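Local coordinates for protein citrate synthase (Thermotoga maritima, PDB 2P2W) that probably catalyses the condensation of oxaloacetate with acetyl-CoA and water to citrate and free CoA, the entry step of the tricarboxylic acid cycle, at residues Leu78-Leu81 against Tyr82-Lys86; Ser347-Val350 against Gly351-Val355. All coordinates share one frame; numbering follows the deposited sequence.

Contact 1: residues Leu78-Leu81 against Tyr82-Lys86; sequences LGIL and YHLPK
H83 reaches back over the end of helix 75-81 and hydrogen-bonds through ND1 to O of G79, 2.7 Å away, with an N-H...O angle of 151°. The carbonyl oxygen lies close to the imidazole plane, at the edge of the ring, while the donor is tilted 25° from the carbonyl plane. With CG beside the backbone N (chi1 -68°), the ring folds toward the helix, so that the side-chain N-H of the fourth residue on, rather than its backbone N-H, serves O of G79. Replacing H83 by an alanine takes away the imidazole, which would probably leave O of G79 without this donor and the H83 ring of the second subunit without its stacking mate.

Two i+3 backbone bonds follow. N of H83 binds O of I80 at 2.9 Å, and N of L84 binds O of L81 at 3.1 Å, the latter closing a type I beta turn from L81 to L84.

Among the apolar contacts, CD2 of L84 meets CG2 of I80 at 4.2 Å, and its CD1 comes within 4.4 Å of CD1 of L81. The other branch of L81, CD2, lies 4.3 Å from CE2 of Y82. F97 of helix 90-98 packs on both L81 and L84, and I80 and L84 also pack on each other's counterparts in the second subunit.

The Y82 ring turns its edge to the helix, its CD2 3.5 Å from O of L78, while Y132 of helix 110-133 meets this ring nearly at right angles.

The whole is a helix C-terminus that unwinds through a type I turn, with a histidine side chain serving a last-turn carbonyl, set at the dimer interface of this citrate synthase.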
loop_
_atom_site.group_PDB
_atom_site.type_symbol
_atom_site.label_atom_id
_atom_site.label_comp_id
_atom_site.label_asym_id
_atom_site.label_seq_id
_atom_site.Cartn_x
_atom_site.Cartn_y
_atom_site.Cartn_z
ATOM N N LEU A 78 5.555 0.856 -23.021
ATOM C CA LEU A 78 5.001 0.042 -24.087
ATOM C C LEU A 78 5.899 -1.168 -24.322
ATOM O O LEU A 78 5.421 -2.265 -24.600
ATOM C CB LEU A 78 4.870 0.875 -25.363
ATOM C CG LEU A 78 3.665 0.523 -26.236
ATOM C CD1 LEU A 78 2.400 0.554 -25.387
ATOM C CD2 LEU A 78 3.559 1.507 -27.394
ATOM N N GLY A 79 7.207 -0.964 -24.196
ATOM C CA GLY A 79 8.140 -2.060 -24.386
ATOM C C GLY A 79 7.918 -3.154 -23.357
ATOM O O GLY A 79 7.956 -4.342 -23.677
ATOM N N ILE A 80 7.683 -2.746 -22.114
ATOM C CA ILE A 80 7.442 -3.680 -21.020
ATOM C C ILE A 80 6.128 -4.435 -21.218
ATOM O O ILE A 80 6.047 -5.629 -20.946
ATOM C CB ILE A 80 7.398 -2.929 -19.670
ATOM C CG1 ILE A 80 8.818 -2.541 -19.254
ATOM C CG2 ILE A 80 6.725 -3.778 -18.609
ATOM C CD1 ILE A 80 8.901 -1.215 -18.522
ATOM N N LEU A 81 5.105 -3.730 -21.693
ATOM C CA LEU A 81 3.789 -4.330 -21.920
ATOM C C LEU A 81 3.844 -5.622 -22.729
ATOM O O LEU A 81 3.248 -6.633 -22.348
ATOM C CB LEU A 81 2.871 -3.339 -22.640
ATOM C CG LEU A 81 1.503 -3.885 -23.065
ATOM C CD1 LEU A 81 0.669 -4.192 -21.834
ATOM C CD2 LEU A 81 0.790 -2.877 -23.950
ATOM N N TYR A 82 4.566 -5.582 -23.842
ATOM C CA TYR A 82 4.628 -6.730 -24.750
ATOM C C TYR A 82 5.478 -7.906 -24.218
ATOM O O TYR A 82 5.667 -8.917 -24.887
ATOM C CB TYR A 82 5.138 -6.254 -26.119
ATOM C CG TYR A 82 4.010 -5.640 -26.885
ATOM C CD1 TYR A 82 3.031 -6.449 -27.456
ATOM C CD2 TYR A 82 3.907 -4.252 -27.005
ATOM C CE1 TYR A 82 1.948 -5.881 -28.121
ATOM C CE2 TYR A 82 2.829 -3.681 -27.674
ATOM C CZ TYR A 82 1.853 -4.492 -28.233
ATOM O OH TYR A 82 0.768 -3.934 -28.887
ATOM N N HIS A 83 6.024 -7.749 -22.986
ATOM C CA HIS A 83 6.790 -8.846 -22.389
ATOM C C HIS A 83 6.113 -9.366 -21.104
ATOM O O HIS A 83 6.660 -10.171 -20.363
ATOM C CB HIS A 83 8.211 -8.354 -22.059
ATOM C CG HIS A 83 8.990 -8.063 -23.328
ATOM N ND1 HIS A 83 9.128 -6.811 -23.837
ATOM C CD2 HIS A 83 9.681 -8.960 -24.159
ATOM C CE1 HIS A 83 9.863 -6.964 -24.960
ATOM N NE2 HIS A 83 10.209 -8.239 -25.180
ATOM N N LEU A 84 4.899 -8.824 -20.832
ATOM C CA LEU A 84 4.150 -9.244 -19.634
ATOM C C LEU A 84 3.266 -10.460 -19.931
ATOM O O LEU A 84 2.878 -10.717 -21.063
ATOM C CB LEU A 84 3.200 -8.124 -19.225
ATOM C CG LEU A 84 3.831 -6.859 -18.632
ATOM C CD1 LEU A 84 2.748 -5.831 -18.326
ATOM C CD2 LEU A 84 4.573 -7.111 -17.314
ATOM N N PRO A 85 2.942 -11.231 -18.883
ATOM C CA PRO A 85 2.077 -12.395 -19.082
ATOM C C PRO A 85 0.731 -11.812 -19.509
ATOM O O PRO A 85 0.438 -10.655 -19.206
ATOM C CB PRO A 85 2.014 -13.020 -17.690
ATOM C CG PRO A 85 3.340 -12.658 -17.099
ATOM C CD PRO A 85 3.508 -11.220 -17.523
ATOM N N LYS A 86 -0.085 -12.597 -20.202
ATOM C CA LYS A 86 -1.382 -12.116 -20.664
ATOM C C LYS A 86 -2.536 -12.494 -19.741
ATOM O O LYS A 86 -3.702 -12.326 -20.097
ATOM C CB LYS A 86 -1.663 -12.652 -22.071
ATOM C CG LYS A 86 -0.713 -12.125 -23.136
ATOM C CD LYS A 86 -1.027 -12.738 -24.490
ATOM C CE LYS A 86 -0.219 -12.085 -25.597
ATOM N NZ LYS A 86 1.245 -12.197 -25.352
#

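Contact 2: residues Ser347-Val350 against Gly351-Val355; sequences SEYV and GPMDV
Y349 lies along the chain that follows it, its ring against G351 and M353 in CH-pi and Met-aromatic contacts at the end of strand 346-349. The strand pairs in parallel with a strand of the second subunit, so the C-terminal arm extends the sheet across the interface; there the ring also meets Y18 of that subunit, and E348 forms a salt bridge with its K10.

The phenol is carried over the loop by a CG anti to the backbone N (chi1 -174°). G351 comes first, passing over one face of the phenol: its CA is 3.8 Å from the ring centroid, and its N sits over the centre. This close passage suits a residue without a side chain, since a CB would collide with OH of Y349. At P352 the hydroxyl of Y349 finds its acceptor: OH donates to O of P352 across 2.6 Å, in the carbonyl plane and on a lone pair. CD of the P352 pyrrolidine lies 3.4 Å from OH of Y349. M353 then brings its sulfur to the edge of the phenol, with SD 3.4 Å from CE2 of Y349.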
loop_
_atom_site.group_PDB
_atom_site.type_symbol
_atom_site.label_atom_id
_atom_site.label_comp_id
_atom_site.label_asym_id
_atom_site.label_seq_id
_atom_site.Cartn_x
_atom_site.Cartn_y
_atom_site.Cartn_z
ATOM N N SER A 347 0.082 -1.758 19.377
ATOM C CA SER A 347 -0.746 -2.912 19.680
ATOM C C SER A 347 -0.654 -3.240 21.156
ATOM O O SER A 347 0.110 -2.626 21.891
ATOM C CB SER A 347 -0.274 -4.129 18.882
ATOM O OG SER A 347 0.985 -4.585 19.356
ATOM N N GLU A 348 -1.455 -4.209 21.583
ATOM C CA GLU A 348 -1.433 -4.666 22.961
ATOM C C GLU A 348 -0.621 -5.953 22.880
ATOM O O GLU A 348 -1.003 -6.882 22.168
ATOM C CB GLU A 348 -2.856 -4.957 23.448
ATOM C CG GLU A 348 -2.946 -5.675 24.796
ATOM C CD GLU A 348 -2.501 -4.815 25.966
ATOM O OE1 GLU A 348 -2.609 -3.573 25.872
ATOM O OE2 GLU A 348 -2.053 -5.379 26.986
ATOM N N TYR A 349 0.510 -6.005 23.576
ATOM C CA TYR A 349 1.344 -7.199 23.533
ATOM C C TYR A 349 0.786 -8.304 24.412
ATOM O O TYR A 349 0.598 -8.114 25.614
ATOM C CB TYR A 349 2.777 -6.888 23.976
ATOM C CG TYR A 349 3.708 -8.069 23.816
ATOM C CD1 TYR A 349 3.989 -8.592 22.551
ATOM C CD2 TYR A 349 4.294 -8.680 24.925
ATOM C CE1 TYR A 349 4.830 -9.694 22.394
ATOM C CE2 TYR A 349 5.136 -9.785 24.781
ATOM C CZ TYR A 349 5.400 -10.286 23.513
ATOM O OH TYR A 349 6.225 -11.380 23.362
ATOM N N VAL A 350 0.536 -9.461 23.804
ATOM C CA VAL A 350 0.006 -10.615 24.518
ATOM C C VAL A 350 0.930 -11.827 24.394
ATOM O O VAL A 350 0.534 -12.954 24.701
ATOM C CB VAL A 350 -1.397 -10.999 23.989
ATOM C CG1 VAL A 350 -2.396 -9.905 24.330
ATOM C CG2 VAL A 350 -1.349 -11.220 22.481
ATOM N N GLY A 351 2.162 -11.591 23.951
ATOM C CA GLY A 351 3.114 -12.675 23.784
ATOM C C GLY A 351 3.924 -12.995 25.029
ATOM O O GLY A 351 3.696 -12.410 26.092
ATOM N N PRO A 352 4.893 -13.921 24.926
ATOM C CA PRO A 352 5.741 -14.319 26.053
ATOM C C PRO A 352 6.724 -13.232 26.467
ATOM O O PRO A 352 7.024 -12.323 25.695
ATOM C CB PRO A 352 6.443 -15.565 25.525
ATOM C CG PRO A 352 6.174 -15.819 24.086
ATOM C CD PRO A 352 5.275 -14.656 23.706
ATOM N N MET A 353 7.219 -13.337 27.693
ATOM C CA MET A 353 8.170 -12.371 28.230
ATOM C C MET A 353 9.397 -13.091 28.774
ATOM O O MET A 353 9.332 -14.267 29.136
ATOM C CB MET A 353 7.526 -11.566 29.365
ATOM C CG MET A 353 6.253 -10.828 28.989
ATOM S SD MET A 353 6.564 -9.445 27.877
ATOM C CE MET A 353 7.466 -8.340 28.954
ATOM N N ASP A 354 10.514 -12.374 28.822
ATOM C CA ASP A 354 11.765 -12.906 29.346
ATOM C C ASP A 354 12.124 -14.288 28.812
ATOM O O ASP A 354 12.321 -15.228 29.583
ATOM C CB ASP A 354 11.693 -12.950 30.874
ATOM C CG ASP A 354 11.213 -11.642 31.465
ATOM O OD1 ASP A 354 11.946 -10.634 31.357
ATOM O OD2 ASP A 354 10.099 -11.618 32.032
ATOM N N VAL A 355 12.207 -14.408 27.492
ATOM C CA VAL A 355 12.558 -15.675 26.868
ATOM C C VAL A 355 14.055 -15.654 26.568
ATOM O O VAL A 355 14.578 -14.679 26.027
ATOM C CB VAL A 355 11.766 -15.891 25.560
ATOM C CG1 VAL A 355 12.160 -17.213 24.919
ATOM C CG2 VAL A 355 10.272 -15.869 25.855
#

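Contact 1 and contact 2 are separate local arrangements of one chain, with centres 47 Å apart and nearest atoms about 37 Å apart. Contact 1 comes earlier in sequence and is partly buried, its centre 25 Å from that of the chain; contact 2 is a surface contact on the outlying C-terminal arm, 38 Å from the same point. What they share is the dimer: 78-86 packs its helix end and the turn after it against the second subunit, H83 stacking on its counterpart, whereas 347-355 reaches the partner through strand pairing. Both lie away from the predicted active-site residues H250 and D300; their common feature is contact with the second subunit.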